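Local coordinates for protein putative NAD(P)H:FMN oxidoreductase (Porphyromonas gingivalis W83, PDB 3GE5) that binds flavin mononucleotide and probably acts as an NAD(P)H-dependent flavin oxidoreductase, at residues A[32-44]-A[132-144]. Sequence-based numbering, arbitrary orientation.
Sequences DFFRTRRSVRKFI and MLEAHSLGLGCTW. With FMN (flavin mononucleotide), chain C; SO4 (sulfate ion), chain F.
Val40 and Cys142 come within 5.0 Å of each other at their CA atoms, where the chain leaving helix 29-34 runs beside the start of strand 141-145, and Val40 N bonds Cys142 O at 3.0 Å. Thr143 suits its place by using both branches: OG1 gives a hydrogen bond of 2.7 Å to Val40 O from above the carbonyl plane, while its methyl, CG2, packs against the flavin. Gly141, without a side chain, lets Val40 CB come within 3.8 Å of its CA. Farther back, His136 reaches out with CG anti to its backbone N (chi1 180°) and points NE2 at the turn after helix 29-34. A histidine offers both an N-H and a flat face here: NE2 meets Thr36 OG1, a hydroxyl acceptor, at 2.9 Å in the ring plane and makes a weak bond to Phe33 O, and Arg37 CB sits over one face, 3.5 Å from the ring centroid, a CH-pi contact. Phe33, broad and apolar, meets the same histidine obliquely, the planes 49° apart; its edge meets Ser137 CB at CE1 and Leu133 O at CZ, while CE2 touches Leu133 CD2.

Arg37 then bends at chi2 and chi3, crossing Met132, a selenomethionine whose SE lies over one guanidinium face. Arg37 NH1 bonds FMN O1P at 2.9 Å. Arg38 NE, Ser39 N and Ser39 OG also bind the phosphate; the positive arginines suit a place beside this anion. Arg41 NE bonds FMN O2 at 2.8 Å and its NH2 bonds FMN N1. Water 1 joins Arg37 NH1 to Cys142 O, tying phosphate site to strand. The contact thus builds one wall of the FMN pocket. Gly139, with positive phi, closes helix 120-137 in a Schellman motif before strand 141-145, which pairs with strand 163-172; Phe34 stacks on Tyr130 of the second subunit.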
loop_
_atom_site.group_PDB
_atom_site.type_symbol
_atom_site.label_atom_id
_atom_site.label_comp_id
_atom_site.label_asym_id
_atom_site.label_seq_id
_atom_site.Cartn_x
_atom_site.Cartn_y
_atom_site.Cartn_z
ATOM N N ASP A 32 8.786 16.169 0.200
ATOM C CA ASP A 32 8.466 16.684 1.525
ATOM C C ASP A 32 7.898 15.626 2.439
ATOM O O ASP A 32 7.785 15.850 3.633
ATOM C CB ASP A 32 7.467 17.832 1.421
ATOM C CG ASP A 32 8.026 19.010 0.706
ATOM O OD1 ASP A 32 9.283 19.149 0.676
ATOM O OD2 ASP A 32 7.213 19.793 0.170
ATOM N N PHE A 33 7.503 14.491 1.884
ATOM C CA PHE A 33 6.763 13.509 2.670
ATOM C C PHE A 33 7.292 12.091 2.459
ATOM O O PHE A 33 7.809 11.485 3.400
ATOM C CB PHE A 33 5.277 13.632 2.383
ATOM C CG PHE A 33 4.438 12.778 3.300
ATOM C CD1 PHE A 33 4.347 13.060 4.649
ATOM C CD2 PHE A 33 3.839 11.638 2.810
ATOM C CE1 PHE A 33 3.597 12.203 5.483
ATOM C CE2 PHE A 33 3.103 10.816 3.636
ATOM C CZ PHE A 33 2.980 11.111 4.954
ATOM N N PHE A 34 7.186 11.536 1.254
ATOM C CA PHE A 34 7.713 10.185 1.051
ATOM C C PHE A 34 9.220 10.055 1.366
ATOM O O PHE A 34 9.645 9.171 2.125
ATOM C CB PHE A 34 7.501 9.710 -0.409
ATOM C CG PHE A 34 6.062 9.429 -0.796
ATOM C CD1 PHE A 34 5.135 8.879 0.115
ATOM C CD2 PHE A 34 5.671 9.608 -2.120
ATOM C CE1 PHE A 34 3.826 8.545 -0.293
ATOM C CE2 PHE A 34 4.376 9.291 -2.535
ATOM C CZ PHE A 34 3.449 8.814 -1.619
ATOM N N ARG A 35 10.023 10.949 0.797
ATOM C CA ARG A 35 11.481 10.839 0.957
ATOM C C ARG A 35 12.019 11.123 2.337
ATOM O O ARG A 35 13.148 10.705 2.634
ATOM C CB ARG A 35 12.225 11.655 -0.093
ATOM C CG ARG A 35 12.021 11.103 -1.483
ATOM C CD ARG A 35 12.664 9.729 -1.686
ATOM N NE ARG A 35 14.047 9.686 -1.259
ATOM C CZ ARG A 35 15.099 9.963 -2.031
ATOM N NH1 ARG A 35 14.937 10.324 -3.295
ATOM N NH2 ARG A 35 16.322 9.942 -1.504
ATOM N N THR A 36 11.250 11.804 3.182
ATOM C CA THR A 36 11.690 12.080 4.544
ATOM C C THR A 36 11.440 10.882 5.481
ATOM O O THR A 36 11.874 10.911 6.626
ATOM C CB THR A 36 11.023 13.327 5.133
ATOM O OG1 THR A 36 9.611 13.177 5.049
ATOM C CG2 THR A 36 11.475 14.614 4.393
ATOM N N ARG A 37 10.715 9.854 4.999
ATOM C CA ARG A 37 10.449 8.629 5.768
ATOM C C ARG A 37 11.513 7.570 5.485
ATOM O O ARG A 37 11.657 7.112 4.346
ATOM C CB ARG A 37 9.079 8.036 5.398
ATOM C CG ARG A 37 8.699 6.842 6.269
ATOM C CD ARG A 37 7.843 5.775 5.553
ATOM N NE ARG A 37 8.501 5.301 4.346
ATOM C CZ ARG A 37 9.473 4.393 4.307
ATOM N NH1 ARG A 37 9.881 3.748 5.409
ATOM N NH2 ARG A 37 10.057 4.146 3.159
ATOM N N ARG A 38 12.236 7.187 6.535
ATOM C CA ARG A 38 13.088 6.015 6.505
ATOM C C ARG A 38 12.575 5.072 7.597
ATOM O O ARG A 38 12.012 5.520 8.610
ATOM C CB ARG A 38 14.541 6.394 6.790
ATOM C CG ARG A 38 15.244 7.290 5.743
ATOM C CD ARG A 38 15.223 6.695 4.334
ATOM N NE ARG A 38 15.818 5.354 4.320
ATOM C CZ ARG A 38 17.129 5.074 4.371
ATOM N NH1 ARG A 38 18.059 6.013 4.358
ATOM N NH2 ARG A 38 17.499 3.801 4.408
ATOM N N SER A 39 12.785 3.778 7.407
ATOM C CA SER A 39 12.454 2.804 8.447
ATOM C C SER A 39 13.233 3.131 9.743
ATOM O O SER A 39 14.454 3.440 9.731
ATOM C CB SER A 39 12.704 1.351 8.013
ATOM O OG SER A 39 11.878 0.958 6.907
ATOM N N VAL A 40 12.509 3.105 10.858
ATOM C CA VAL A 40 13.081 3.371 12.177
ATOM C C VAL A 40 12.888 2.089 13.021
ATOM O O VAL A 40 11.760 1.589 13.169
ATOM C CB VAL A 40 12.381 4.592 12.849
ATOM C CG1 VAL A 40 12.693 4.672 14.366
ATOM C CG2 VAL A 40 12.731 5.901 12.063
ATOM N N ARG A 41 14.005 1.611 13.568
ATOM C CA ARG A 41 14.036 0.386 14.376
ATOM C C ARG A 41 14.473 0.582 15.810
ATOM O O ARG A 41 14.466 -0.365 16.595
ATOM C CB ARG A 41 14.929 -0.642 13.682
ATOM C CG ARG A 41 14.368 -1.134 12.358
ATOM C CD ARG A 41 15.327 -2.110 11.658
ATOM N NE ARG A 41 14.916 -2.485 10.309
ATOM C CZ ARG A 41 15.123 -1.773 9.193
ATOM N NH1 ARG A 41 15.739 -0.593 9.204
ATOM N NH2 ARG A 41 14.701 -2.261 8.028
ATOM N N LYS A 42 14.874 1.813 16.153
ATOM C CA LYS A 42 15.399 2.132 17.465
ATOM C C LYS A 42 14.596 3.299 18.007
ATOM O O LYS A 42 14.430 4.296 17.319
ATOM C CB LYS A 42 16.889 2.463 17.361
ATOM C CG LYS A 42 17.760 1.271 16.959
ATOM C CD LYS A 42 17.942 0.345 18.183
ATOM C CE LYS A 42 17.944 -1.132 17.856
ATOM N NZ LYS A 42 17.750 -1.935 19.138
ATOM N N PHE A 43 14.041 3.133 19.216
ATOM C CA PHE A 43 13.026 4.040 19.745
ATOM C C PHE A 43 13.414 4.597 21.109
ATOM O O PHE A 43 14.204 3.979 21.836
ATOM C CB PHE A 43 11.708 3.270 19.882
ATOM C CG PHE A 43 11.221 2.688 18.580
ATOM C CD1 PHE A 43 10.475 3.474 17.696
ATOM C CD2 PHE A 43 11.538 1.394 18.222
ATOM C CE1 PHE A 43 10.031 2.964 16.473
ATOM C CE2 PHE A 43 11.095 0.864 16.992
ATOM C CZ PHE A 43 10.358 1.653 16.106
ATOM N N ILE A 44 12.870 5.762 21.456
ATOM C CA ILE A 44 13.045 6.309 22.805
ATOM C C ILE A 44 11.816 5.953 23.638
ATOM O O ILE A 44 10.839 5.412 23.122
ATOM C CB ILE A 44 13.304 7.826 22.773
ATOM C CG1 ILE A 44 12.147 8.558 22.059
ATOM C CG2 ILE A 44 14.624 8.098 22.081
ATOM C CD1 ILE A 44 12.266 10.081 22.039
HETATM N N MSE A 132 1.387 3.436 8.039
HETATM C CA MSE A 132 2.816 3.828 8.009
HETATM C C MSE A 132 2.960 5.318 7.683
HETATM O O MSE A 132 3.692 6.068 8.351
HETATM C CB MSE A 132 3.565 2.996 6.956
HETATM C CG MSE A 132 4.999 3.374 6.764
HETATM SE SE MSE A 132 5.929 2.298 5.472
HETATM C CE MSE A 132 5.000 2.892 3.875
ATOM N N LEU A 133 2.292 5.753 6.625
ATOM C CA LEU A 133 2.328 7.164 6.212
ATOM C C LEU A 133 1.705 8.092 7.256
ATOM O O LEU A 133 2.262 9.165 7.571
ATOM C CB LEU A 133 1.646 7.293 4.844
ATOM C CG LEU A 133 2.358 6.582 3.687
ATOM C CD1 LEU A 133 1.505 6.698 2.380
ATOM C CD2 LEU A 133 3.780 7.120 3.471
ATOM N N GLU A 134 0.599 7.658 7.849
ATOM C CA GLU A 134 0.003 8.462 8.902
ATOM C C GLU A 134 0.937 8.637 10.108
ATOM O O GLU A 134 1.074 9.761 10.629
ATOM C CB GLU A 134 -1.330 7.838 9.337
ATOM C CG GLU A 134 -2.077 8.682 10.392
ATOM C CD GLU A 134 -2.577 10.055 9.836
ATOM O OE1 GLU A 134 -2.653 10.220 8.601
ATOM O OE2 GLU A 134 -2.932 10.969 10.652
ATOM N N ALA A 135 1.568 7.550 10.546
ATOM C CA ALA A 135 2.563 7.596 11.645
ATOM C C ALA A 135 3.685 8.605 11.308
ATOM O O ALA A 135 4.036 9.469 12.139
ATOM C CB ALA A 135 3.130 6.184 11.954
ATOM N N HIS A 136 4.190 8.527 10.077
ATOM C CA HIS A 136 5.235 9.441 9.603
ATOM C C HIS A 136 4.748 10.893 9.681
ATOM O O HIS A 136 5.482 11.794 10.137
ATOM C CB HIS A 136 5.630 9.074 8.185
ATOM C CG HIS A 136 6.685 9.947 7.599
ATOM N ND1 HIS A 136 7.889 10.175 8.231
ATOM C CD2 HIS A 136 6.711 10.671 6.457
ATOM C CE1 HIS A 136 8.614 11.002 7.498
ATOM N NE2 HIS A 136 7.918 11.324 6.419
ATOM N N SER A 137 3.508 11.132 9.249
ATOM C CA SER A 137 2.941 12.512 9.257
ATOM C C SER A 137 2.817 13.101 10.653
ATOM O O SER A 137 2.759 14.332 10.813
ATOM C CB SER A 137 1.543 12.535 8.580
ATOM O OG SER A 137 0.477 12.084 9.438
ATOM N N LEU A 138 2.742 12.234 11.650
ATOM C CA LEU A 138 2.567 12.635 13.029
ATOM C C LEU A 138 3.909 12.622 13.793
ATOM O O LEU A 138 3.936 12.632 15.018
ATOM C CB LEU A 138 1.540 11.720 13.703
ATOM C CG LEU A 138 0.123 11.728 13.079
ATOM C CD1 LEU A 138 -0.725 10.673 13.736
ATOM C CD2 LEU A 138 -0.539 13.119 13.152
ATOM N N GLY A 139 5.015 12.554 13.058
ATOM C CA GLY A 139 6.365 12.576 13.646
ATOM C C GLY A 139 6.840 11.330 14.396
ATOM O O GLY A 139 7.754 11.415 15.257
ATOM N N LEU A 140 6.202 10.198 14.125
ATOM C CA LEU A 140 6.615 8.928 14.676
ATOM C C LEU A 140 7.492 8.181 13.691
ATOM O O LEU A 140 7.419 8.406 12.500
ATOM C CB LEU A 140 5.388 8.072 15.023
ATOM C CG LEU A 140 4.491 8.693 16.131
ATOM C CD1 LEU A 140 3.060 8.077 16.165
ATOM C CD2 LEU A 140 5.190 8.588 17.474
ATOM N N GLY A 141 8.273 7.246 14.208
ATOM C CA GLY A 141 9.069 6.331 13.388
ATOM C C GLY A 141 8.405 4.966 13.379
ATOM O O GLY A 141 7.742 4.578 14.345
ATOM N N CYS A 142 8.592 4.231 12.300
ATOM C CA CYS A 142 8.081 2.902 12.259
ATOM C C CYS A 142 8.859 2.032 11.291
ATOM O O CYS A 142 9.620 2.532 10.457
ATOM C CB CYS A 142 6.569 2.941 11.962
ATOM S SG CYS A 142 6.124 3.625 10.400
ATOM N N THR A 143 8.658 0.725 11.429
ATOM C CA THR A 143 9.087 -0.264 10.445
ATOM C C THR A 143 7.972 -1.258 10.193
ATOM O O THR A 143 7.320 -1.720 11.120
ATOM C CB THR A 143 10.412 -1.004 10.899
ATOM O OG1 THR A 143 11.455 -0.053 11.015
ATOM C CG2 THR A 143 10.822 -2.097 9.915
ATOM N N TRP A 144 7.732 -1.517 8.922
ATOM C CA TRP A 144 6.839 -2.585 8.471
ATOM C C TRP A 144 7.535 -3.900 8.660
ATOM O O TRP A 144 8.676 -4.055 8.206
ATOM C CB TRP A 144 6.563 -2.367 7.004
ATOM C CG TRP A 144 5.501 -3.200 6.345
ATOM C CD1 TRP A 144 5.292 -4.565 6.448
ATOM C CD2 TRP A 144 4.562 -2.717 5.399
ATOM N NE1 TRP A 144 4.237 -4.935 5.630
ATOM C CE2 TRP A 144 3.779 -3.827 4.970
ATOM C CE3 TRP A 144 4.282 -1.451 4.874
ATOM C CZ2 TRP A 144 2.726 -3.689 4.069
ATOM C CZ3 TRP A 144 3.223 -1.329 3.937
ATOM C CH2 TRP A 144 2.468 -2.456 3.569
HETATM N N1 FMN C . 12.541 -4.477 8.101
HETATM C C2 FMN C . 12.881 -5.298 9.136
HETATM O O2 FMN C . 13.825 -5.005 9.879
HETATM N N3 FMN C . 12.192 -6.480 9.376
HETATM C C4 FMN C . 11.134 -6.891 8.574
HETATM O O4 FMN C . 10.531 -7.987 8.790
HETATM C C4A FMN C . 10.787 -6.053 7.518
HETATM N N5 FMN C . 9.763 -6.454 6.681
HETATM C C5A FMN C . 9.311 -5.596 5.721
HETATM C C6 FMN C . 8.201 -5.987 4.968
HETATM C C7 FMN C . 7.703 -5.110 4.011
HETATM C C7M FMN C . 6.528 -5.490 3.160
HETATM C C8 FMN C . 8.291 -3.858 3.829
HETATM C C8M FMN C . 7.755 -2.896 2.820
HETATM C C9 FMN C . 9.406 -3.502 4.547
HETATM C C9A FMN C . 9.931 -4.345 5.516
HETATM N N10 FMN C . 11.071 -3.994 6.279
HETATM C C10 FMN C . 11.472 -4.839 7.284
HETATM C "C1'" FMN C . 11.668 -2.614 6.189
HETATM C "C2'" FMN C . 12.533 -2.572 4.932
HETATM O "O2'" FMN C . 13.805 -3.132 5.229
HETATM C "C3'" FMN C . 12.677 -1.152 4.374
HETATM O "O3'" FMN C . 11.377 -0.605 4.125
HETATM C "C4'" FMN C . 13.563 -1.072 3.118
HETATM O "O4'" FMN C . 14.913 -1.463 3.371
HETATM C "C5'" FMN C . 13.596 0.334 2.509
HETATM O "O5'" FMN C . 14.128 1.231 3.460
HETATM P P FMN C . 13.347 2.537 3.848
HETATM O O1P FMN C . 12.045 2.045 4.460
HETATM O O2P FMN C . 13.098 3.379 2.611
HETATM O O3P FMN C . 14.170 3.189 4.939
HETATM S S SO4 F . 18.629 11.140 -4.149
HETATM O O1 SO4 F . 19.694 11.061 -5.149
HETATM O O2 SO4 F . 18.654 12.337 -3.300
HETATM O O3 SO4 F . 18.713 10.014 -3.236
HETATM O O4 SO4 F . 17.411 11.065 -4.943
HETATM O O HOH W 1 8.620 3.688 7.979
HETATM O O HOH W 2 9.680 5.814 10.067
HETATM O O HOH W 3 9.191 0.250 6.944
#